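Local coordinates for Ketoacyl_synth_N domain-containing protein (Photorhabdus luminescens subsp. laumondii, PDB 6SMO) that probably serves in beta-ketoacyl (polyketide) synthesis as a ketosynthase-like subunit that assembles with a PKS_KS domain-containing protein and contributes to a pocket for a polyketone chain, at residues C[107-112]-C[130-135]; C[66-71]-C[186-191]; C[101-106]-C[159-164]. All blocks are in the same frame, centred on the assembly; numbering follows the deposited sequence.

All three interactions are largely buried, but they sit at different depths in the thiolase-like fold. The centre of interaction 3 lies about 8 Å from the centre of the chain, that of interaction 2 about 14 Å and that of interaction 1 about 21 Å, yet buried against the partner subunit, which interaction 3 also reaches. Segments 101-106 and 107-112 are consecutive, so one run leaving strand 96-101 serves both interactions 3 and 1, while the end of strand 180-187 in interaction 2 lies beside it. Chemistry changes along the way: glycine backbone and small side chains at the inner contact, a hydroxyl-carbonyl bond and an imidazole face in the middle, paired indoles beside the polyketone farthest out.

Interaction 1: residues C[107-112]-C[130-135]; sequences WQHIED and ATAWFP. With LKZ (3,5,7,9,11-pentakis(oxidanylidene)dodecanal), chain H.
Trp133 meets Trp107 in a T-shaped indole pair beside the polyketone pocket, within the beta-ketoacyl synthase N-terminal domain of the thiolase superfamily. The side chain of Trp133 can be walked outward. Its CB lies 3.5 Å from Ile110 CD1, and the same methyl also borders CG and CD1 of the indole, coming in obliquely. A chi1 of 170° puts CG anti to the backbone N; the two tryptophan side chains run side by side in the same direction, though their rings are steeply tilted. NE1 then comes over the face of the Trp107 five-membered ring, offset toward its rim. The two planes stand 72° apart, and the five-membered centroids are separated by 4.6 Å. Trp107 NE1 and Trp133 NE1 are 3.4 Å apart, but both are donors and no hydrogen bond joins them. Farther round the indole, Trp133 CE3 reaches the ligand, 3.4 Å from LKZ O22 near the ring plane, and CZ3 approaches LKZ C6 at 4.0 Å. The next residue continues the wall: LKZ O20 lies 3.3 Å above the plane of the Phe134 ring. Met137 of the PKS_KS subunit packs on both tryptophans, and Phe428 N of that subunit hydrogen-bonds the ligand, so the ligand lies between the two subunits. At the other end of the contact, His109 gives NE2 to Arg64 O while its ND1 rests 3.6 Å from Ala132 CB.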
loop_
_atom_site.group_PDB
_atom_site.type_symbol
_atom_site.label_atom_id
_atom_site.label_comp_id
_atom_site.label_asym_id
_atom_site.label_seq_id
_atom_site.Cartn_x
_atom_site.Cartn_y
_atom_site.Cartn_z
ATOM N N TRP C 107 6.839 -8.135 10.577
ATOM C CA TRP C 107 8.124 -8.885 10.615
ATOM C C TRP C 107 7.998 -10.144 11.483
ATOM O O TRP C 107 8.732 -11.112 11.206
ATOM C CB TRP C 107 9.269 -7.982 11.095
ATOM C CG TRP C 107 9.915 -7.213 9.985
ATOM C CD1 TRP C 107 9.752 -5.891 9.689
ATOM C CD2 TRP C 107 10.818 -7.738 8.996
ATOM N NE1 TRP C 107 10.502 -5.553 8.594
ATOM C CE2 TRP C 107 11.165 -6.667 8.146
ATOM C CE3 TRP C 107 11.371 -9.001 8.753
ATOM C CZ2 TRP C 107 12.038 -6.826 7.071
ATOM C CZ3 TRP C 107 12.233 -9.157 7.690
ATOM C CH2 TRP C 107 12.561 -8.083 6.862
ATOM N N GLN C 108 7.110 -10.132 12.483
ATOM C CA GLN C 108 6.929 -11.238 13.465
ATOM C C GLN C 108 6.631 -12.554 12.732
ATOM O O GLN C 108 7.107 -13.605 13.206
ATOM C CB GLN C 108 5.812 -10.903 14.457
ATOM C CG GLN C 108 5.536 -12.001 15.478
ATOM C CD GLN C 108 6.760 -12.368 16.282
ATOM O OE1 GLN C 108 7.346 -11.538 16.973
ATOM N NE2 GLN C 108 7.154 -13.629 16.200
ATOM N N HIS C 109 5.882 -12.498 11.623
ATOM C CA HIS C 109 5.369 -13.683 10.884
ATOM C C HIS C 109 6.430 -14.252 9.930
ATOM O O HIS C 109 6.304 -15.442 9.582
ATOM C CB HIS C 109 4.078 -13.330 10.127
ATOM C CG HIS C 109 3.201 -14.506 9.853
ATOM N ND1 HIS C 109 3.308 -15.259 8.700
ATOM C CD2 HIS C 109 2.202 -15.059 10.575
ATOM C CE1 HIS C 109 2.413 -16.227 8.725
ATOM N NE2 HIS C 109 1.723 -16.124 9.866
ATOM N N ILE C 110 7.422 -13.451 9.517
ATOM C CA ILE C 110 8.348 -13.796 8.392
ATOM C C ILE C 110 9.819 -13.824 8.838
ATOM O O ILE C 110 10.632 -14.359 8.063
ATOM C CB ILE C 110 8.137 -12.835 7.201
ATOM C CG1 ILE C 110 8.710 -11.439 7.464
ATOM C CG2 ILE C 110 6.667 -12.778 6.813
ATOM C CD1 ILE C 110 8.942 -10.627 6.210
ATOM N N GLU C 111 10.162 -13.276 10.012
ATOM C CA GLU C 111 11.572 -13.099 10.467
ATOM C C GLU C 111 12.358 -14.405 10.296
ATOM O O GLU C 111 13.376 -14.383 9.576
ATOM C CB GLU C 111 11.642 -12.638 11.926
ATOM C CG GLU C 111 12.000 -11.171 12.081
ATOM C CD GLU C 111 12.539 -10.798 13.452
ATOM O OE1 GLU C 111 12.012 -9.838 14.051
ATOM O OE2 GLU C 111 13.490 -11.462 13.912
ATOM N N ASP C 112 11.900 -15.486 10.937
ATOM C CA ASP C 112 12.574 -16.814 10.954
ATOM C C ASP C 112 12.701 -17.348 9.521
ATOM O O ASP C 112 13.713 -18.017 9.228
ATOM C CB ASP C 112 11.827 -17.806 11.852
ATOM C CG ASP C 112 11.847 -17.449 13.329
ATOM O OD1 ASP C 112 12.447 -16.411 13.677
ATOM O OD2 ASP C 112 11.259 -18.212 14.122
ATOM N N ALA C 130 4.486 -13.507 1.388
ATOM C CA ALA C 130 4.002 -12.567 0.354
ATOM C C ALA C 130 2.801 -11.739 0.817
ATOM O O ALA C 130 2.604 -10.659 0.282
ATOM C CB ALA C 130 3.726 -13.305 -0.924
ATOM N N THR C 131 1.960 -12.280 1.684
ATOM C CA THR C 131 0.780 -11.502 2.114
ATOM C C THR C 131 0.873 -11.058 3.569
ATOM O O THR C 131 0.235 -10.096 3.895
ATOM C CB THR C 131 -0.499 -12.297 1.871
ATOM O OG1 THR C 131 -0.224 -13.618 2.320
ATOM C CG2 THR C 131 -0.868 -12.349 0.410
ATOM N N ALA C 132 1.605 -11.767 4.410
ATOM C CA ALA C 132 1.663 -11.419 5.842
ATOM C C ALA C 132 2.424 -10.129 6.156
ATOM O O ALA C 132 2.008 -9.413 7.041
ATOM C CB ALA C 132 2.205 -12.590 6.612
ATOM N N TRP C 133 3.574 -9.924 5.535
ATOM C CA TRP C 133 4.443 -8.771 5.863
ATOM C C TRP C 133 3.952 -7.404 5.383
ATOM O O TRP C 133 3.977 -6.485 6.174
ATOM C CB TRP C 133 5.886 -9.052 5.443
ATOM C CG TRP C 133 6.760 -7.842 5.532
ATOM C CD1 TRP C 133 7.465 -7.418 6.613
ATOM C CD2 TRP C 133 7.007 -6.883 4.495
ATOM N NE1 TRP C 133 8.121 -6.262 6.326
ATOM C CE2 TRP C 133 7.868 -5.913 5.031
ATOM C CE3 TRP C 133 6.594 -6.749 3.173
ATOM C CZ2 TRP C 133 8.316 -4.825 4.291
ATOM C CZ3 TRP C 133 7.032 -5.669 2.447
ATOM C CH2 TRP C 133 7.884 -4.725 2.995
ATOM N N PHE C 134 3.442 -7.301 4.164
ATOM C CA PHE C 134 3.164 -5.951 3.614
ATOM C C PHE C 134 2.111 -5.189 4.411
ATOM O O PHE C 134 1.167 -5.769 4.884
ATOM C CB PHE C 134 3.027 -5.962 2.090
ATOM C CG PHE C 134 1.715 -6.440 1.538
ATOM C CD1 PHE C 134 1.172 -7.642 1.933
ATOM C CD2 PHE C 134 1.039 -5.700 0.592
ATOM C CE1 PHE C 134 -0.027 -8.077 1.407
ATOM C CE2 PHE C 134 -0.161 -6.136 0.074
ATOM C CZ PHE C 134 -0.695 -7.322 0.487
ATOM N N PRO C 135 2.230 -3.852 4.500
ATOM C CA PRO C 135 1.307 -3.020 5.248
ATOM C C PRO C 135 -0.145 -3.061 4.752
ATOM O O PRO C 135 -1.023 -2.974 5.552
ATOM C CB PRO C 135 1.876 -1.622 5.034
ATOM C CG PRO C 135 3.310 -1.837 4.742
ATOM C CD PRO C 135 3.295 -3.077 3.900
HETATM C C4 LKZ H . 6.991 -9.838 -0.428
HETATM C C5 LKZ H . 5.928 -8.869 0.024
HETATM C C6 LKZ H . 5.726 -7.606 -0.818
HETATM C C7 LKZ H . 4.391 -7.701 -1.525
HETATM C C8 LKZ H . 3.893 -6.524 -2.372
HETATM C C10 LKZ H . 1.109 -7.825 -6.602
HETATM C C22 LKZ H . 8.232 -9.588 0.406
HETATM C C11 LKZ H . 2.148 -7.058 -7.379
HETATM O O19 LKZ H . 2.921 -7.600 -8.149
HETATM C C3 LKZ H . 1.262 -7.301 -5.186
HETATM O O23 LKZ H . 0.299 -6.860 -4.584
HETATM C C2 LKZ H . 2.684 -7.227 -4.614
HETATM C C9 LKZ H . 2.634 -7.002 -3.101
HETATM O O20 LKZ H . 1.640 -7.277 -2.459
HETATM O O21 LKZ H . 3.751 -8.727 -1.459
HETATM O O22 LKZ H . 5.288 -9.092 1.039
HETATM O O24 LKZ H . 8.489 -10.240 1.407
HETATM C C23 LKZ H . 9.141 -8.477 -0.082
#

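Interaction 2: residues C[66-71]-C[186-191]; sequences IDEFSV and SEHLSS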
loop_
_atom_site.group_PDB
_atom_site.type_symbol
_atom_site.label_atom_id
_atom_site.label_comp_id
_atom_site.label_asym_id
_atom_site.label_seq_id
_atom_site.Cartn_x
_atom_site.Cartn_y
_atom_site.Cartn_z
ATOM N N ILE C 66 -1.649 -14.729 9.091
ATOM C CA ILE C 66 -1.565 -13.239 9.212
ATOM C C ILE C 66 -0.630 -12.863 10.370
ATOM O O ILE C 66 -0.543 -13.637 11.343
ATOM C CB ILE C 66 -2.961 -12.601 9.373
ATOM C CG1 ILE C 66 -3.639 -13.004 10.687
ATOM C CG2 ILE C 66 -3.827 -12.914 8.160
ATOM C CD1 ILE C 66 -4.960 -12.315 10.944
ATOM N N ASP C 67 0.026 -11.703 10.254
ATOM C CA ASP C 67 0.922 -11.116 11.287
ATOM C C ASP C 67 0.062 -10.457 12.372
ATOM O O ASP C 67 -1.136 -10.227 12.116
ATOM C CB ASP C 67 1.901 -10.118 10.662
ATOM C CG ASP C 67 3.014 -9.683 11.600
ATOM O OD1 ASP C 67 4.042 -10.383 11.650
ATOM O OD2 ASP C 67 2.836 -8.655 12.283
ATOM N N GLU C 68 0.659 -10.159 13.531
ATOM C CA GLU C 68 -0.032 -9.625 14.738
ATOM C C GLU C 68 -0.587 -8.216 14.479
ATOM O O GLU C 68 -1.577 -7.859 15.146
ATOM C CB GLU C 68 0.918 -9.625 15.939
ATOM C CG GLU C 68 1.219 -11.014 16.474
ATOM C CD GLU C 68 0.011 -11.768 17.005
ATOM O OE1 GLU C 68 -0.793 -11.159 17.739
ATOM O OE2 GLU C 68 -0.128 -12.963 16.674
ATOM N N PHE C 69 0.009 -7.441 13.565
ATOM C CA PHE C 69 -0.435 -6.057 13.239
ATOM C C PHE C 69 -1.804 -6.114 12.549
ATOM O O PHE C 69 -2.629 -5.210 12.784
ATOM C CB PHE C 69 0.618 -5.306 12.414
ATOM C CG PHE C 69 0.465 -5.391 10.916
ATOM C CD1 PHE C 69 1.037 -6.433 10.202
ATOM C CD2 PHE C 69 -0.230 -4.417 10.215
ATOM C CE1 PHE C 69 0.905 -6.507 8.824
ATOM C CE2 PHE C 69 -0.363 -4.493 8.835
ATOM C CZ PHE C 69 0.205 -5.537 8.143
ATOM N N SER C 70 -2.041 -7.149 11.733
ATOM C CA SER C 70 -3.347 -7.434 11.082
ATOM C C SER C 70 -4.352 -7.938 12.127
ATOM O O SER C 70 -5.543 -7.590 12.010
ATOM C CB SER C 70 -3.198 -8.408 9.939
ATOM O OG SER C 70 -2.541 -7.798 8.838
ATOM N N VAL C 71 -3.886 -8.724 13.107
ATOM C CA VAL C 71 -4.710 -9.250 14.237
ATOM C C VAL C 71 -5.226 -8.062 15.062
ATOM O O VAL C 71 -6.441 -8.022 15.334
ATOM C CB VAL C 71 -3.921 -10.252 15.105
ATOM C CG1 VAL C 71 -4.648 -10.596 16.398
ATOM C CG2 VAL C 71 -3.586 -11.520 14.335
ATOM N N SER C 186 -2.582 0.531 12.791
ATOM C CA SER C 186 -2.130 -0.610 13.629
ATOM C C SER C 186 -0.614 -0.788 13.490
ATOM O O SER C 186 -0.086 -0.517 12.394
ATOM C CB SER C 186 -2.864 -1.873 13.260
ATOM O OG SER C 186 -2.468 -2.948 14.096
ATOM N N GLU C 187 0.025 -1.278 14.552
ATOM C CA GLU C 187 1.487 -1.522 14.572
ATOM C C GLU C 187 1.822 -2.668 15.532
ATOM O O GLU C 187 1.198 -2.768 16.586
ATOM C CB GLU C 187 2.225 -0.292 15.098
ATOM C CG GLU C 187 2.256 0.894 14.157
ATOM C CD GLU C 187 3.117 0.760 12.919
ATOM O OE1 GLU C 187 3.030 1.629 12.060
ATOM O OE2 GLU C 187 3.860 -0.214 12.823
ATOM N N HIS C 188 2.782 -3.499 15.136
ATOM C CA HIS C 188 3.406 -4.568 15.962
ATOM C C HIS C 188 4.923 -4.348 15.983
ATOM O O HIS C 188 5.550 -4.487 14.912
ATOM C CB HIS C 188 3.030 -5.955 15.425
ATOM C CG HIS C 188 3.612 -7.077 16.218
ATOM N ND1 HIS C 188 3.048 -7.517 17.400
ATOM C CD2 HIS C 188 4.704 -7.845 16.011
ATOM C CE1 HIS C 188 3.766 -8.510 17.885
ATOM N NE2 HIS C 188 4.787 -8.731 17.051
ATOM N N LEU C 189 5.481 -4.016 17.153
ATOM C CA LEU C 189 6.900 -3.595 17.323
ATOM C C LEU C 189 7.667 -4.605 18.191
ATOM O O LEU C 189 8.836 -4.316 18.516
ATOM C CB LEU C 189 6.927 -2.205 17.970
ATOM C CG LEU C 189 6.065 -1.133 17.302
ATOM C CD1 LEU C 189 6.063 0.144 18.126
ATOM C CD2 LEU C 189 6.538 -0.849 15.884
ATOM N N SER C 190 7.052 -5.741 18.541
ATOM C CA SER C 190 7.589 -6.726 19.520
ATOM C C SER C 190 8.468 -7.780 18.830
ATOM O O SER C 190 9.080 -8.587 19.559
ATOM C CB SER C 190 6.475 -7.375 20.301
ATOM O OG SER C 190 5.833 -6.428 21.141
ATOM N N SER C 191 8.538 -7.780 17.493
ATOM C CA SER C 191 9.365 -8.726 16.696
ATOM C C SER C 191 10.842 -8.371 16.856
ATOM O O SER C 191 11.209 -7.202 16.755
ATOM C CB SER C 191 8.947 -8.749 15.246
ATOM O OG SER C 191 9.189 -7.500 14.619
#
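Glu68 lays its CB over the His188 imidazole, 3.6 Å from the ring centroid and 24° off the ring normal, a CH-pi contact made by the aliphatic root of an acidic side chain. In His188, CG anti to the backbone N (chi1 -179°) carries the ring out toward helix 68-84 and chi2 (81°) turns it, while its CB packs 3.9 Å from Phe69 CB. On the opposite face of the imidazole, offset toward the rim, stands Ser190 N from the turn that follows. The one hydrogen bond across the contact runs from Ser186 OG to Phe69 O, 2.6 Å long, with the hydroxyl in the carbonyl plane on a lone pair. In fold terms, the first turn of helix 68-84 is being held against the end of strand 180-187, part of the large mixed sheet of the thiolase-like fold. Asp67 is the N-cap of that helix: its OD2 takes Phe69 N at 3.3 Å in a weak but nearly straight bond, and the helix start would be expected to favour the negative carboxylate. Its other oxygen, OD1, accepts His109 N, which ties the cap to segment 107-112. Glu68 bends at chi2, and its carboxylate leads away from the imidazole to a salt bridge between OE2 and Arg63 NH2. Beyond the strand end, Ser190 OG is hydrogen-bonded to Glu220 OE2 on strand 218-229.

Interaction 3: residues C[101-106]-C[159-164]; sequences GNCFGG and DVAGMQ
Gly101 meets Gly162 backbone to backbone at the tight end of this contact, with the two CA atoms 4.0 Å apart. The missing side chain of Gly101 allows this: a CB there would point at the helix and run into Gly162 N. The last residue of strand 96-101 thus lies directly on the first turn of helix 161-175, and Gly101 CA comes 3.8 Å from Gly162 N. The methyl of Ala161 fills the adjoining position: its CB is directed at the loop, 3.9 Å from Gly101 CA and 4.0 Å from Asn102 N. Cys103 closes this end. Its SG, anti to the carbonyl carbon (chi1 -58°), is turned onto the helix start and lies 3.9 Å from Ala161 CB.

The same sulfur still touches the backbone of Asp159, 3.9 Å from its N, but the aspartate's side chain stands off. Asp159 CB is 6.2 Å from Cys103 SG, the nearest approach of that side chain to segment 101-106, and the residue is partly exposed. From Phe104 onward the loop draws away from the helix; that phenyl stacks edge-to-face with Phe314 and packs on Phe165 of the PKS_KS subunit.

The arrangement belongs to the core of the thiolase-like fold, where a loop leaving a central strand passes over the start of a buried helix. That helix probably corresponds to the one that follows the nucleophile in catalytic ketosynthases. Polar groups here look to partners beyond the two segments: Asn102 ND2 donates to Ser186 O, Cys103 N to Glu187 OE1, and Gly101 O accepts from Ser315 OG. No hydrogen bond links the two segments, so they meet through van der Waals contact alone, between glycine backbone, a methyl and a sulfur.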
loop_
_atom_site.group_PDB
_atom_site.type_symbol
_atom_site.label_atom_id
_atom_site.label_comp_id
_atom_site.label_asym_id
_atom_site.label_seq_id
_atom_site.Cartn_x
_atom_site.Cartn_y
_atom_site.Cartn_z
ATOM N N GLY C 101 -3.288 2.854 8.193
ATOM C CA GLY C 101 -1.947 3.437 8.384
ATOM C C GLY C 101 -1.026 2.438 9.063
ATOM O O GLY C 101 -1.356 2.008 10.185
ATOM N N ASN C 102 0.069 2.055 8.402
ATOM C CA ASN C 102 1.052 1.067 8.923
ATOM C C ASN C 102 2.418 1.322 8.280
ATOM O O ASN C 102 2.477 1.388 7.037
ATOM C CB ASN C 102 0.590 -0.371 8.684
ATOM C CG ASN C 102 1.570 -1.393 9.220
ATOM O OD1 ASN C 102 2.184 -2.129 8.452
ATOM N ND2 ASN C 102 1.737 -1.430 10.531
ATOM N N CYS C 103 3.467 1.431 9.101
ATOM C CA CYS C 103 4.838 1.852 8.703
ATOM C C CYS C 103 5.793 0.649 8.657
ATOM O O CYS C 103 6.486 0.496 7.631
ATOM C CB CYS C 103 5.372 2.911 9.661
ATOM S SG CYS C 103 4.325 4.388 9.755
ATOM N N PHE C 104 5.827 -0.167 9.717
ATOM C CA PHE C 104 6.868 -1.205 9.958
ATOM C C PHE C 104 6.471 -2.562 9.358
ATOM O O PHE C 104 7.354 -3.441 9.275
ATOM C CB PHE C 104 7.164 -1.335 11.454
ATOM C CG PHE C 104 8.100 -0.281 11.990
ATOM C CD1 PHE C 104 9.470 -0.394 11.810
ATOM C CD2 PHE C 104 7.611 0.829 12.662
ATOM C CE1 PHE C 104 10.332 0.576 12.297
ATOM C CE2 PHE C 104 8.475 1.799 13.148
ATOM C CZ PHE C 104 9.833 1.671 12.965
ATOM N N GLY C 105 5.208 -2.737 8.960
ATOM C CA GLY C 105 4.717 -3.983 8.338
ATOM C C GLY C 105 4.501 -5.081 9.368
ATOM O O GLY C 105 4.066 -4.756 10.491
ATOM N N GLY C 106 4.798 -6.332 9.001
ATOM C CA GLY C 106 4.594 -7.523 9.849
ATOM C C GLY C 106 5.789 -8.461 9.818
ATOM O O GLY C 106 5.717 -9.486 9.112
ATOM N N ASP C 159 5.365 8.000 10.654
ATOM C CA ASP C 159 4.764 8.712 11.817
ATOM C C ASP C 159 3.316 9.125 11.511
ATOM O O ASP C 159 2.444 8.827 12.352
ATOM C CB ASP C 159 5.635 9.894 12.259
ATOM C CG ASP C 159 7.054 9.492 12.629
ATOM O OD1 ASP C 159 7.205 8.584 13.471
ATOM O OD2 ASP C 159 8.000 10.078 12.065
ATOM N N VAL C 160 3.059 9.764 10.362
ATOM C CA VAL C 160 1.749 10.408 10.031
ATOM C C VAL C 160 0.954 9.548 9.035
ATOM O O VAL C 160 0.116 10.124 8.314
ATOM C CB VAL C 160 1.946 11.844 9.501
ATOM C CG1 VAL C 160 2.561 12.752 10.555
ATOM C CG2 VAL C 160 2.762 11.891 8.215
ATOM N N ALA C 161 1.168 8.227 9.016
ATOM C CA ALA C 161 0.471 7.277 8.113
ATOM C C ALA C 161 -1.023 7.229 8.458
ATOM O O ALA C 161 -1.850 7.442 7.550
ATOM C CB ALA C 161 1.094 5.905 8.209
ATOM N N GLY C 162 -1.345 6.955 9.727
ATOM C CA GLY C 162 -2.727 6.844 10.233
ATOM C C GLY C 162 -3.444 8.183 10.241
ATOM O O GLY C 162 -4.679 8.188 10.075
ATOM N N MET C 163 -2.703 9.278 10.433
ATOM C CA MET C 163 -3.242 10.666 10.467
ATOM C C MET C 163 -3.771 11.036 9.075
ATOM O O MET C 163 -4.817 11.712 9.002
ATOM C CB MET C 163 -2.163 11.668 10.892
ATOM C CG MET C 163 -2.721 12.909 11.563
ATOM S SD MET C 163 -3.259 12.594 13.265
ATOM C CE MET C 163 -3.841 14.224 13.730
ATOM N N GLN C 164 -3.073 10.604 8.019
ATOM C CA GLN C 164 -3.482 10.795 6.600
ATOM C C GLN C 164 -4.659 9.863 6.279
ATOM O O GLN C 164 -5.567 10.301 5.543
ATOM C CB GLN C 164 -2.300 10.545 5.660
ATOM C CG GLN C 164 -1.264 11.661 5.677
ATOM C CD GLN C 164 -0.094 11.405 4.759
ATOM O OE1 GLN C 164 0.208 10.267 4.401
ATOM N NE2 GLN C 164 0.585 12.471 4.371
#